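Local coordinates for protein diaminopropionate ammonia-lyase (Escherichia coli, PDB 4D9I) that uses pyridoxal 5'-phosphate to catalyse the alpha,beta-elimination of both L- and D-2,3-diaminopropionate to pyruvate and ammonia, at residues 100-105 against 127-132; 224-229 against 362-367. All blocks are in the same frame, centred on the assembly; numbering follows the deposited sequence.

Contact 1: residues 100-105 against 127-132; sequences LSFEHL and VAWAAQ
F102 and A130 have the nearest CA atoms of the two segments, F102 CA lying 10.3 Å from A130 CA, and the segments meet through the side chains of F102 and W129. A short helix begins at F102, and 127-132 is part of the helix 122-133. S101 is the N-cap of the short helix: its OG accepts from H104 N at 3.1 Å, and L105 N bonds back to S101 O. In this fold type II enzyme, helix 122-133 connects the adjacent parallel strands 114-118 and 137-142 as a beta-alpha-beta crossover. It packs V127 on F115 and T117 of the first strand. The bridge to the short helix is F102 to W129. Both aromatic groups stand anti to the backbone N (chi1 -167° for F102, 177° for W129), and the two side chains cross obliquely. CZ of F102 lies 4.1 Å from W129 CH2 and equally far from CZ3. The phenyl plane is tilted 16° from that of the indole six-membered ring. The rings are slid apart, with centroids 6.0 Å apart, and barely overlap. I39 touches both side chains. A130 rests on I85 of helix 81-93, while L105 packs on A86 and C90 of that same helix.

Contact 2: residues 224-229 against 362-367; sequences PTHVLL and KLALNK
A Schellman motif ends the helix 356-363, and its carbonyls face H226 at the start of strand 226-230. This strand is in the mixed sheet of the fold type II PLP enzyme, between strands 254-260 and 370-375. A364 has the positive phi of the turn (58°). The H226 ring reaches the turn with CG anti to its own carbonyl carbon (chi1 -64°). Its NE2 donates a weak, bent hydrogen bond to L363 O at 3.0 Å, angle 134°, in the plane of the ring. A364 O is also near that edge, 3.1 Å from NE2. One face of the imidazole is covered by L365: its CD2 makes a CH-pi contact close to the ring normal, 3.7 Å from the ring centroid and 3.6 Å from H226 CD2. The other ring nitrogen, ND1, is hydrogen-bonded to T225 OG1 at 2.7 Å. T225 OG1 also bonds V370 N, and H226 stacks with H254. With an alanine here, L363 O would probably lose this donor and L365 CD2 the ring face it packs on. With ND1 paired to a hydroxyl and NE2 weakly bonded to L363 O, the buried imidazole has polar partners at both nitrogens, which are likely to limit its rotation.

From the N terminus, the chain first makes strands 8-12, 47-49 and 61-66 of the mixed sheet, then enters helix 81-93. Contact 1 closes a short loop: the 21 residues between its segments include strand 114-118. The chain then completes the four-stranded parallel sheet and returns to the mixed sheet. Contact 2 opens there and closes a much longer loop, whose 132 intervening residues include strands 254-260 and 308-312. The two loops follow in series and neither nest nor cross. Contact 1 joins two helices beside the smaller sheet; contact 2 joins a strand of the larger sheet to a helix end. Their centres are 38 Å apart, on opposite sides of the chain's centre.

Contact 1: residues 100-105 against 127-132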
ATOM      1  N   LEU B 100     -28.779  -9.109  31.445  1.00 48.62           N
ATOM      2  CA  LEU B 100     -27.555  -9.377  32.192  1.00 48.89           C
ATOM      3  C   LEU B 100     -26.328  -8.866  31.444  1.00 46.98           C
ATOM      4  O   LEU B 100     -26.405  -8.549  30.258  1.00 44.75           O
ATOM      5  CB  LEU B 100     -27.435 -10.872  32.540  1.00 47.90           C
ATOM      6  CG  LEU B 100     -27.558 -11.899  31.409  1.00 44.65           C
ATOM      7  CD1 LEU B 100     -26.398 -11.820  30.424  1.00 41.52           C
ATOM      8  CD2 LEU B 100     -27.672 -13.299  31.996  1.00 44.65           C
ATOM      9  N   SER B 101     -25.203  -8.775  32.143  1.00 48.33           N
ATOM     10  CA  SER B 101     -23.943  -8.379  31.512  1.00 47.00           C
ATOM     11  C   SER B 101     -23.172  -9.609  31.042  1.00 44.33           C
ATOM     12  O   SER B 101     -23.375 -10.708  31.552  1.00 44.81           O
ATOM     13  CB  SER B 101     -23.088  -7.561  32.487  1.00 50.44           C
ATOM     14  OG  SER B 101     -22.842  -8.273  33.694  1.00 52.74           O
ATOM     15  N   PHE B 102     -22.274  -9.401  30.090  1.00 42.29           N
ATOM     16  CA  PHE B 102     -21.366 -10.428  29.589  1.00 40.38           C
ATOM     17  C   PHE B 102     -20.457 -10.928  30.705  1.00 42.73           C
ATOM     18  O   PHE B 102     -20.155 -12.121  30.760  1.00 42.06           O
ATOM     19  CB  PHE B 102     -20.526  -9.849  28.444  1.00 38.68           C
ATOM     20  CG  PHE B 102     -19.783 -10.879  27.640  1.00 36.54           C
ATOM     21  CD1 PHE B 102     -18.404 -11.033  27.787  1.00 37.14           C
ATOM     22  CD2 PHE B 102     -20.445 -11.674  26.712  1.00 34.00           C
ATOM     23  CE1 PHE B 102     -17.710 -11.974  27.025  1.00 35.27           C
ATOM     24  CE2 PHE B 102     -19.755 -12.618  25.954  1.00 32.54           C
ATOM     25  CZ  PHE B 102     -18.385 -12.759  26.104  1.00 32.75           C
ATOM     26  N   GLU B 103     -20.044 -10.023  31.600  1.00 45.92           N
ATOM     27  CA  GLU B 103     -19.241 -10.391  32.769  1.00 48.39           C
ATOM     28  C   GLU B 103     -20.023 -11.262  33.744  1.00 49.68           C
ATOM     29  O   GLU B 103     -19.470 -12.203  34.315  1.00 49.92           O
ATOM     30  CB  GLU B 103     -18.692  -9.156  33.482  1.00 52.80           C
ATOM     31  CG  GLU B 103     -17.900  -9.478  34.747  1.00 56.92           C
ATOM     32  CD  GLU B 103     -16.975  -8.359  35.186  1.00 61.02           C
ATOM     33  OE1 GLU B 103     -17.039  -7.245  34.610  1.00 61.70           O
ATOM     34  OE2 GLU B 103     -16.175  -8.592  36.120  1.00 64.65           O
ATOM     35  N   HIS B 104     -21.305 -10.961  33.935  1.00 49.95           N
ATOM     36  CA  HIS B 104     -22.159 -11.858  34.716  1.00 50.89           C
ATOM     37  C   HIS B 104     -22.179 -13.226  34.098  1.00 47.97           C
ATOM     38  O   HIS B 104     -22.137 -14.239  34.813  1.00 48.75           O
ATOM     39  CB  HIS B 104     -23.574 -11.313  34.869  1.00 51.92           C
ATOM     40  CG  HIS B 104     -23.700 -10.222  35.905  1.00 56.12           C
ATOM     41  ND1 HIS B 104     -24.399  -9.093  35.684  1.00 57.29           N
ATOM     42  CD2 HIS B 104     -23.178 -10.113  37.195  1.00 59.91           C
ATOM     43  CE1 HIS B 104     -24.337  -8.305  36.776  1.00 61.31           C
ATOM     44  NE2 HIS B 104     -23.586  -8.930  37.698  1.00 63.01           N
ATOM     45  N   LEU B 105     -22.230 -13.276  32.767  1.00 44.54           N
ATOM     46  CA  LEU B 105     -22.184 -14.546  32.031  1.00 42.44           C
ATOM     47  C   LEU B 105     -20.844 -15.262  32.192  1.00 42.96           C
ATOM     48  O   LEU B 105     -20.815 -16.473  32.430  1.00 42.49           O
ATOM     49  CB  LEU B 105     -22.487 -14.354  30.537  1.00 39.67           C
ATOM     50  CG  LEU B 105     -23.914 -14.576  30.037  1.00 39.03           C
ATOM     51  CD1 LEU B 105     -23.994 -14.398  28.530  1.00 36.38           C
ATOM     52  CD2 LEU B 105     -24.422 -15.955  30.439  1.00 39.58           C
ATOM     53  N   VAL B 127     -15.913 -18.290  17.616  1.00 22.23           N
ATOM     54  CA  VAL B 127     -16.415 -19.337  18.540  1.00 23.46           C
ATOM     55  C   VAL B 127     -15.410 -19.629  19.672  1.00 25.20           C
ATOM     56  O   VAL B 127     -15.770 -19.681  20.853  1.00 25.68           O
ATOM     57  CB  VAL B 127     -16.813 -20.632  17.774  1.00 24.07           C
ATOM     58  CG1 VAL B 127     -17.121 -21.793  18.730  1.00 25.33           C
ATOM     59  CG2 VAL B 127     -18.024 -20.353  16.882  1.00 23.05           C
ATOM     60  N   ALA B 128     -14.148 -19.813  19.302  1.00 26.40           N
ATOM     61  CA  ALA B 128     -13.113 -20.104  20.267  1.00 28.83           C
ATOM     62  C   ALA B 128     -12.982 -18.949  21.264  1.00 29.18           C
ATOM     63  O   ALA B 128     -12.844 -19.170  22.469  1.00 31.16           O
ATOM     64  CB  ALA B 128     -11.797 -20.362  19.557  1.00 30.18           C
ATOM     65  N   TRP B 129     -13.040 -17.725  20.747  1.00 28.00           N
ATOM     66  CA  TRP B 129     -12.939 -16.529  21.561  1.00 28.33           C
ATOM     67  C   TRP B 129     -14.052 -16.485  22.586  1.00 28.23           C
ATOM     68  O   TRP B 129     -13.796 -16.259  23.774  1.00 30.15           O
ATOM     69  CB  TRP B 129     -12.939 -15.275  20.670  1.00 27.50           C
ATOM     70  CG  TRP B 129     -12.914 -14.012  21.469  1.00 28.22           C
ATOM     71  CD1 TRP B 129     -11.799 -13.303  21.907  1.00 29.96           C
ATOM     72  CD2 TRP B 129     -14.068 -13.293  22.010  1.00 27.88           C
ATOM     73  NE1 TRP B 129     -12.176 -12.217  22.659  1.00 30.68           N
ATOM     74  CE2 TRP B 129     -13.523 -12.147  22.753  1.00 29.55           C
ATOM     75  CE3 TRP B 129     -15.449 -13.484  21.971  1.00 26.92           C
ATOM     76  CZ2 TRP B 129     -14.346 -11.229  23.391  1.00 29.95           C
ATOM     77  CZ3 TRP B 129     -16.269 -12.559  22.630  1.00 27.31           C
ATOM     78  CH2 TRP B 129     -15.726 -11.461  23.326  1.00 28.87           C
ATOM     79  N   ALA B 130     -15.288 -16.699  22.145  1.00 26.19           N
ATOM     80  CA  ALA B 130     -16.441 -16.669  23.047  1.00 26.13           C
ATOM     81  C   ALA B 130     -16.397 -17.776  24.098  1.00 27.63           C
ATOM     82  O   ALA B 130     -16.643 -17.514  25.281  1.00 28.51           O
ATOM     83  CB  ALA B 130     -17.743 -16.726  22.261  1.00 24.20           C
ATOM     84  N   ALA B 131     -16.085 -18.999  23.665  1.00 27.97           N
ATOM     85  CA  ALA B 131     -15.897 -20.103  24.595  1.00 30.38           C
ATOM     86  C   ALA B 131     -14.870 -19.765  25.686  1.00 32.94           C
ATOM     87  O   ALA B 131     -15.132 -20.006  26.879  1.00 34.68           O
ATOM     88  CB  ALA B 131     -15.507 -21.388  23.863  1.00 30.66           C
ATOM     89  N   GLN B 132     -13.712 -19.228  25.287  1.00 33.95           N
ATOM     90  CA  GLN B 132     -12.657 -18.844  26.246  1.00 37.15           C
ATOM     91  C   GLN B 132     -13.175 -17.822  27.260  1.00 37.48           C
ATOM     92  O   GLN B 132     -13.047 -18.019  28.459  1.00 39.93           O
ATOM     93  CB  GLN B 132     -11.389 -18.310  25.539  1.00 38.54           C
ATOM     94  CG  GLN B 132     -10.154 -18.237  26.453  1.00 43.11           C
ATOM     95  CD  GLN B 132      -8.954 -17.527  25.816  1.00 44.85           C
ATOM     96  OE1 GLN B 132      -9.100 -16.712  24.903  1.00 44.11           O
ATOM     97  NE2 GLN B 132      -7.761 -17.820  26.316  1.00 48.77           N
TER

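Contact 2: residues 224-229 against 362-367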
ATOM      1  N   PRO B 224     -26.828   5.851   1.920  1.00 28.84           N
ATOM      2  CA  PRO B 224     -26.232   5.045   0.855  1.00 27.39           C
ATOM      3  C   PRO B 224     -27.212   4.792  -0.305  1.00 28.50           C
ATOM      4  O   PRO B 224     -28.405   4.530  -0.078  1.00 29.83           O
ATOM      5  CB  PRO B 224     -25.879   3.742   1.568  1.00 25.82           C
ATOM      6  CG  PRO B 224     -26.865   3.633   2.699  1.00 26.69           C
ATOM      7  CD  PRO B 224     -27.330   5.033   3.036  1.00 28.50           C
ATOM      8  N   THR B 225     -26.706   4.868  -1.531  1.00 27.91           N
ATOM      9  CA  THR B 225     -27.457   4.425  -2.698  1.00 28.86           C
ATOM     10  C   THR B 225     -27.174   2.950  -3.015  1.00 27.87           C
ATOM     11  O   THR B 225     -28.033   2.263  -3.590  1.00 29.07           O
ATOM     12  CB  THR B 225     -27.084   5.256  -3.944  1.00 29.42           C
ATOM     13  OG1 THR B 225     -25.663   5.225  -4.105  1.00 27.43           O
ATOM     14  CG2 THR B 225     -27.557   6.702  -3.798  1.00 30.88           C
ATOM     15  N   HIS B 226     -25.969   2.488  -2.667  1.00 26.05           N
ATOM     16  CA  HIS B 226     -25.496   1.131  -2.974  1.00 25.38           C
ATOM     17  C   HIS B 226     -24.898   0.452  -1.780  1.00 23.99           C
ATOM     18  O   HIS B 226     -24.409   1.122  -0.870  1.00 23.40           O
ATOM     19  CB  HIS B 226     -24.404   1.174  -4.052  1.00 24.95           C
ATOM     20  CG  HIS B 226     -24.883   1.685  -5.379  1.00 26.49           C
ATOM     21  ND1 HIS B 226     -25.231   2.969  -5.572  1.00 27.71           N
ATOM     22  CD2 HIS B 226     -25.086   1.037  -6.591  1.00 27.66           C
ATOM     23  CE1 HIS B 226     -25.640   3.149  -6.849  1.00 29.22           C
ATOM     24  NE2 HIS B 226     -25.563   1.962  -7.473  1.00 29.38           N
ATOM     25  N   VAL B 227     -24.924  -0.885  -1.789  1.00 23.76           N
ATOM     26  CA  VAL B 227     -24.096  -1.687  -0.887  1.00 22.77           C
ATOM     27  C   VAL B 227     -23.546  -2.911  -1.634  1.00 22.79           C
ATOM     28  O   VAL B 227     -24.277  -3.588  -2.382  1.00 23.63           O
ATOM     29  CB  VAL B 227     -24.822  -2.061   0.432  1.00 22.85           C
ATOM     30  CG1 VAL B 227     -26.058  -2.927   0.185  1.00 24.06           C
ATOM     31  CG2 VAL B 227     -23.865  -2.738   1.415  1.00 21.21           C
ATOM     32  N   LEU B 228     -22.242  -3.136  -1.481  1.00 21.59           N
ATOM     33  CA  LEU B 228     -21.607  -4.330  -1.992  1.00 21.84           C
ATOM     34  C   LEU B 228     -21.372  -5.269  -0.827  1.00 21.17           C
ATOM     35  O   LEU B 228     -20.780  -4.887   0.192  1.00 20.87           O
ATOM     36  CB  LEU B 228     -20.303  -4.011  -2.738  1.00 21.84           C
ATOM     37  CG  LEU B 228     -20.555  -3.655  -4.224  1.00 23.24           C
ATOM     38  CD1 LEU B 228     -21.112  -2.241  -4.354  1.00 23.63           C
ATOM     39  CD2 LEU B 228     -19.299  -3.795  -5.085  1.00 23.79           C
ATOM     40  N   LEU B 229     -21.848  -6.495  -0.977  1.00 21.40           N
ATOM     41  CA  LEU B 229     -21.745  -7.473   0.080  1.00 20.54           C
ATOM     42  C   LEU B 229     -21.124  -8.756  -0.471  1.00 21.39           C
ATOM     43  O   LEU B 229     -21.732  -9.446  -1.298  1.00 22.43           O
ATOM     44  CB  LEU B 229     -23.149  -7.739   0.685  1.00 20.68           C
ATOM     45  CG  LEU B 229     -23.836  -6.571   1.421  1.00 20.35           C
ATOM     46  CD1 LEU B 229     -25.300  -6.906   1.744  1.00 21.30           C
ATOM     47  CD2 LEU B 229     -23.071  -6.218   2.697  1.00 19.10           C
ATOM     48  N   LYS B 362     -24.746  -0.426 -15.822  1.00 37.18           N
ATOM     49  CA  LYS B 362     -25.353  -1.667 -15.346  1.00 37.10           C
ATOM     50  C   LYS B 362     -25.500  -1.616 -13.832  1.00 35.03           C
ATOM     51  O   LYS B 362     -26.559  -1.944 -13.296  1.00 35.76           O
ATOM     52  CB  LYS B 362     -24.522  -2.890 -15.779  1.00 36.90           C
ATOM     53  CG  LYS B 362     -25.063  -4.254 -15.360  1.00 37.21           C
ATOM     54  CD  LYS B 362     -26.374  -4.590 -16.067  1.00 39.72           C
ATOM     55  CE  LYS B 362     -26.647  -6.089 -16.069  1.00 40.88           C
ATOM     56  NZ  LYS B 362     -28.016  -6.396 -16.576  1.00 43.58           N
ATOM     57  N   LEU B 363     -24.447  -1.175 -13.151  1.00 32.76           N
ATOM     58  CA  LEU B 363     -24.432  -1.126 -11.692  1.00 31.02           C
ATOM     59  C   LEU B 363     -25.098   0.123 -11.125  1.00 31.43           C
ATOM     60  O   LEU B 363     -25.217   0.251  -9.913  1.00 30.36           O
ATOM     61  CB  LEU B 363     -22.995  -1.275 -11.141  1.00 28.79           C
ATOM     62  CG  LEU B 363     -22.255  -2.561 -11.524  1.00 28.54           C
ATOM     63  CD1 LEU B 363     -20.749  -2.427 -11.303  1.00 26.95           C
ATOM     64  CD2 LEU B 363     -22.816  -3.798 -10.819  1.00 28.67           C
ATOM     65  N   ALA B 364     -25.556   1.021 -12.007  1.00 33.36           N
ATOM     66  CA  ALA B 364     -26.166   2.297 -11.610  1.00 34.29           C
ATOM     67  C   ALA B 364     -25.224   3.146 -10.747  1.00 32.95           C
ATOM     68  O   ALA B 364     -25.658   3.929  -9.900  1.00 33.50           O
ATOM     69  CB  ALA B 364     -27.519   2.080 -10.924  1.00 35.50           C
ATOM     70  N   LEU B 365     -23.929   2.984 -10.973  1.00 31.31           N
ATOM     71  CA  LEU B 365     -22.946   3.888 -10.387  1.00 30.24           C
ATOM     72  C   LEU B 365     -22.790   5.156 -11.227  1.00 31.31           C
ATOM     73  O   LEU B 365     -22.579   5.095 -12.440  1.00 33.00           O
ATOM     74  CB  LEU B 365     -21.598   3.187 -10.230  1.00 28.28           C
ATOM     75  CG  LEU B 365     -21.689   1.918  -9.363  1.00 27.23           C
ATOM     76  CD1 LEU B 365     -20.410   1.108  -9.521  1.00 26.25           C
ATOM     77  CD2 LEU B 365     -21.939   2.261  -7.903  1.00 26.13           C
ATOM     78  N   ASN B 366     -22.917   6.302 -10.576  1.00 31.00           N
ATOM     79  CA  ASN B 366     -22.751   7.584 -11.239  1.00 31.78           C
ATOM     80  C   ASN B 366     -22.253   8.581 -10.202  1.00 30.65           C
ATOM     81  O   ASN B 366     -21.982   8.195  -9.050  1.00 28.34           O
ATOM     82  CB  ASN B 366     -24.078   8.031 -11.881  1.00 34.79           C
ATOM     83  CG  ASN B 366     -25.224   8.076 -10.883  1.00 35.35           C
ATOM     84  OD1 ASN B 366     -25.008   8.203  -9.675  1.00 34.20           O
ATOM     85  ND2 ASN B 366     -26.447   7.946 -11.380  1.00 37.22           N
ATOM     86  N   LYS B 367     -22.175   9.857 -10.587  1.00 31.58           N
ATOM     87  CA  LYS B 367     -21.601  10.897  -9.722  1.00 31.40           C
ATOM     88  C   LYS B 367     -22.422  11.176  -8.442  1.00 31.80           C
ATOM     89  O   LYS B 367     -21.926  11.831  -7.517  1.00 31.68           O
ATOM     90  CB  LYS B 367     -21.371  12.195 -10.508  1.00 33.41           C
TER